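Local coordinates for histone-lysine N-methyltransferase SETMAR (Homo sapiens, PDB 3F2K), which methylates histone H3, binds DNA through its mariner transposase domain, and acts in double-strand break repair, stalled replication fork restart and DNA integration, at residues A[107-110]-A[111-115]; A[207-210]-A[211-215]. All coordinates share one frame; numbering follows the deposited sequence. Where two conformers were deposited one is given.

Contact 1 of 2, residues A[107-110]-A[111-115]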
# COMPACT_ATOMS: atom_id res chain seq x y z
N GLU A 107 -8.56 -6.10 -11.50
CA GLU A 107 -9.40 -4.89 -11.65
C GLU A 107 -8.50 -3.66 -11.53
O GLU A 107 -8.63 -2.74 -12.34
CB GLU A 107 -10.49 -4.83 -10.57
CG GLU A 107 -11.49 -3.69 -10.79
CD GLU A 107 -12.64 -3.66 -9.79
OE1 GLU A 107 -12.86 -4.67 -9.08
OE2 GLU A 107 -13.32 -2.59 -9.73
N MSE A 108 -7.64 -3.66 -10.50
CA MSE A 108 -6.66 -2.54 -10.33
C MSE A 108 -5.81 -2.32 -11.61
O MSE A 108 -5.59 -1.17 -12.01
CB MSE A 108 -5.72 -2.80 -9.17
CG MSE A 108 -4.58 -1.67 -9.01
SE MSE A 108 -3.09 -2.03 -9.98
CE MSE A 108 -2.56 -3.79 -9.29
N ASN A 109 -5.31 -3.42 -12.18
CA ASN A 109 -4.49 -3.33 -13.34
C ASN A 109 -5.28 -2.72 -14.54
O ASN A 109 -4.69 -1.94 -15.33
CB ASN A 109 -3.87 -4.69 -13.68
CG ASN A 109 -2.85 -4.58 -14.82
OD1 ASN A 109 -1.83 -3.91 -14.68
ND2 ASN A 109 -3.19 -5.19 -16.01
N GLN A 110 -6.59 -3.02 -14.65
CA GLN A 110 -7.33 -2.43 -15.77
C GLN A 110 -7.38 -0.89 -15.58
O GLN A 110 -7.29 -0.10 -16.54
CB GLN A 110 -8.74 -2.97 -15.88
CG GLN A 110 -8.77 -4.48 -16.13
CD GLN A 110 -10.24 -4.91 -16.30
OE1 GLN A 110 -11.05 -4.83 -15.37
NE2 GLN A 110 -10.57 -5.28 -17.50
N LYS A 111 -7.61 -0.49 -14.35
CA LYS A 111 -7.64 0.96 -14.07
C LYS A 111 -6.31 1.66 -14.30
O LYS A 111 -6.28 2.80 -14.78
CB LYS A 111 -8.14 1.23 -12.64
CG LYS A 111 -9.61 0.88 -12.48
CD LYS A 111 -10.06 1.00 -11.07
CE LYS A 111 -11.56 0.73 -10.91
NZ LYS A 111 -12.00 1.22 -9.53
N LEU A 112 -5.21 0.99 -13.95
CA LEU A 112 -3.86 1.51 -14.15
C LEU A 112 -3.64 1.68 -15.65
O LEU A 112 -3.12 2.72 -16.11
CB LEU A 112 -2.84 0.52 -13.59
CG LEU A 112 -1.38 0.89 -13.81
CD1 LEU A 112 -1.10 2.27 -13.11
CD2 LEU A 112 -0.40 -0.19 -13.32
N GLN A 113 -4.11 0.67 -16.41
CA GLN A 113 -3.95 0.70 -17.87
C GLN A 113 -4.65 1.93 -18.46
O GLN A 113 -4.04 2.59 -19.32
CB GLN A 113 -4.51 -0.58 -18.52
CG GLN A 113 -3.58 -1.75 -18.30
CD GLN A 113 -4.18 -3.06 -18.78
OE1 GLN A 113 -5.38 -3.26 -18.70
NE2 GLN A 113 -3.32 -3.96 -19.19
N ARG A 114 -5.86 2.24 -18.00
CA ARG A 114 -6.56 3.46 -18.41
C ARG A 114 -5.84 4.72 -17.96
O ARG A 114 -5.61 5.66 -18.74
CB ARG A 114 -7.96 3.48 -17.82
CG ARG A 114 -8.77 4.74 -18.20
CD ARG A 114 -10.21 4.62 -17.81
NE ARG A 114 -10.43 4.02 -16.48
CZ ARG A 114 -10.20 4.63 -15.32
NH1 ARG A 114 -9.70 5.88 -15.28
NH2 ARG A 114 -10.46 3.99 -14.20
N LEU A 115 -5.46 4.74 -16.69
CA LEU A 115 -4.77 5.92 -16.14
C LEU A 115 -3.42 6.21 -16.81
O LEU A 115 -3.07 7.42 -16.92
CB LEU A 115 -4.64 5.81 -14.60
CG LEU A 115 -5.96 5.93 -13.82
CD1 LEU A 115 -5.73 5.42 -12.35
CD2 LEU A 115 -6.65 7.35 -13.85
O HOH W 1 -14.30 -0.47 -8.95
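The last two turns of helix 98-115, which packs on the sheet of the RNase H-like transposase domain, bring E107 beside K111 and N109 beside Q113. The amides of K111, L112, Q113 and R114 each bond the carbonyl four residues back, L112 N to M108 O at 2.9 Å. E107 and K111, opposite charges one turn apart, extend side by side and point the same way. Their ends, E107 OE2 and K111 NZ, stay 4.0 Å apart, beyond a salt bridge; a water joins them instead, donating to OE2 and accepting from K111 NZ at 2.9 Å. K111 NZ also bonds H86 on strand 83-89, so a long, flexible lysine suits this edge. On the inner face, M108 and L112 supply the apolar bulk that meets I85 and V35, M108 SE, the selenium of a selenomethionine, lying 4.4 Å from L112 CB. With CG anti to the backbone N (chi1 -173°), N109 brings its amide up to that of Q113, while its OD1 bonds the hydroxyl of Y149. The two amides are turned 51° apart, and their nitrogens, N109 ND2 and Q113 NE2, come within 3.4 Å as two donors, without a hydrogen bond.

Contact 2 of 2, residues A[207-210]-A[211-215]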
# COMPACT_ATOMS: atom_id res chain seq x y z
N ILE A 207 5.56 7.94 -1.88
CA ILE A 207 6.43 7.09 -2.64
C ILE A 207 7.86 7.55 -2.43
O ILE A 207 8.72 6.78 -2.00
CB ILE A 207 6.11 7.14 -4.17
CG1 ILE A 207 4.71 6.59 -4.40
CG2 ILE A 207 7.20 6.40 -4.97
CD1 ILE A 207 4.58 5.11 -4.12
N ASN A 208 8.08 8.83 -2.71
CA ASN A 208 9.44 9.43 -2.69
C ASN A 208 10.16 9.36 -1.31
O ASN A 208 11.40 9.18 -1.24
CB ASN A 208 9.38 10.81 -3.36
CG ASN A 208 9.28 10.65 -4.87
OD1 ASN A 208 10.21 10.15 -5.51
ND2 ASN A 208 8.14 11.07 -5.47
N GLN A 209 9.36 9.34 -0.27
CA GLN A 209 9.88 9.17 1.10
C GLN A 209 10.57 7.83 1.28
O GLN A 209 11.34 7.71 2.20
CB GLN A 209 8.79 9.33 2.14
CG GLN A 209 8.63 10.82 2.40
CD GLN A 209 7.50 11.16 3.35
OE1 GLN A 209 6.80 10.29 3.81
NE2 GLN A 209 7.36 12.46 3.64
N LEU A 210 10.30 6.84 0.41
CA LEU A 210 10.96 5.55 0.59
C LEU A 210 12.48 5.62 0.71
O LEU A 210 13.08 4.85 1.51
CB LEU A 210 10.62 4.54 -0.57
CG LEU A 210 9.22 3.93 -0.58
CD1 LEU A 210 8.97 3.23 -1.94
CD2 LEU A 210 9.13 2.87 0.58
N ILE A 211 13.12 6.45 -0.12
CA ILE A 211 14.57 6.51 -0.10
C ILE A 211 15.08 6.93 1.28
O ILE A 211 15.97 6.28 1.88
CB ILE A 211 15.11 7.47 -1.16
CG1 ILE A 211 14.59 7.01 -2.52
CG2 ILE A 211 16.66 7.40 -1.18
CD1 ILE A 211 15.19 5.69 -2.86
N SER A 212 14.47 7.97 1.80
CA SER A 212 14.87 8.46 3.13
C SER A 212 14.60 7.43 4.24
O SER A 212 15.43 7.27 5.17
CB SER A 212 14.27 9.86 3.44
OG SER A 212 12.86 9.82 3.52
N ARG A 213 13.49 6.70 4.13
CA ARG A 213 13.14 5.69 5.13
C ARG A 213 14.04 4.44 5.03
O ARG A 213 14.45 3.88 6.09
CB ARG A 213 11.69 5.26 4.96
CG ARG A 213 10.75 6.39 5.46
CD ARG A 213 9.34 5.95 5.31
NE ARG A 213 8.48 6.97 5.90
CZ ARG A 213 7.89 6.88 7.09
NH1 ARG A 213 7.99 5.77 7.82
NH2 ARG A 213 7.15 7.92 7.54
N TRP A 214 14.33 3.98 3.80
CA TRP A 214 15.37 2.93 3.68
C TRP A 214 16.68 3.33 4.37
O TRP A 214 17.32 2.51 5.09
CB TRP A 214 15.63 2.51 2.23
CG TRP A 214 14.39 1.85 1.63
CD1 TRP A 214 13.44 1.12 2.26
CD2 TRP A 214 14.00 1.94 0.24
NE1 TRP A 214 12.45 0.71 1.32
CE2 TRP A 214 12.81 1.19 0.08
CE3 TRP A 214 14.57 2.54 -0.87
CZ2 TRP A 214 12.15 1.09 -1.17
CZ3 TRP A 214 13.93 2.44 -2.11
CH2 TRP A 214 12.72 1.71 -2.24
N GLN A 215 17.09 4.57 4.14
CA GLN A 215 18.37 5.03 4.71
C GLN A 215 18.33 5.12 6.21
O GLN A 215 19.31 4.79 6.89
CB GLN A 215 18.82 6.38 4.11
CG GLN A 215 20.29 6.76 4.50
CD GLN A 215 21.29 5.72 4.08
OE1 GLN A 215 21.38 5.38 2.90
NE2 GLN A 215 22.06 5.18 5.04
O HOH W 2 13.40 10.20 0.36
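Within helix 202-219, the C-terminal helix of the transposase domain, L210 and W214 form an i, i+4 CH-pi pair on the face turned to the protein interior. L210 CB stands 3.9 Å from the centroid of the six-membered ring of W214, only 13° off its normal, and CD1 and CD2 both touch CZ2. The indole is folded back over the preceding turn because its CG lies anti to its own carbonyl carbon, which also brings L210 O over the ring 3.1 Å above its plane. L21 and I22 of helix 8-27 pack on W214, and P163 and Y166 on L210, a setting suited to large apolar groups. Replacing W214 by an alanine is likely to leave L210 CB without its aromatic cover and open a gap beside L21 and I22.

The backbone bond W214 N to L210 O is nearly straight. Q209 O accepts twice, from R213 N and from S212 OG, which sits between its backbone N and carbonyl carbon (chi1 65°) and donates at 2.9 Å from 20° off the carbonyl plane. R213 NH1 bonds D160 O, its guanidinium makes a cation-pi contact with Y166, and Q209 OE1 lies at the edge. I211 N bonds N208 O only weakly; N208 O and S212 N, 4.5 Å apart, share a water that donates to the first at 2.8 Å and accepts from the second at 2.9 Å.

From the N terminus, helix 8-27 comes first, then strands 34-43, 72-80 and 83-89, before the chain reaches contact 1 in the end of helix 98-115. Each contact joins adjoining segments of one helix, so neither closes a long loop; they stand in series, without nesting or crossing. Strand 126-128, two short helices, strand 150-151 and helices 163-176 and 184-196 follow before contact 2 in helix 202-219. Contact 1 ties its helix to strands 34-43 and 83-89, whereas contact 2 joins the C-terminal helix to helices 8-27 and 163-176. Their centres lie 26 Å apart, and the nearest atoms, about 11 Å apart, do not touch.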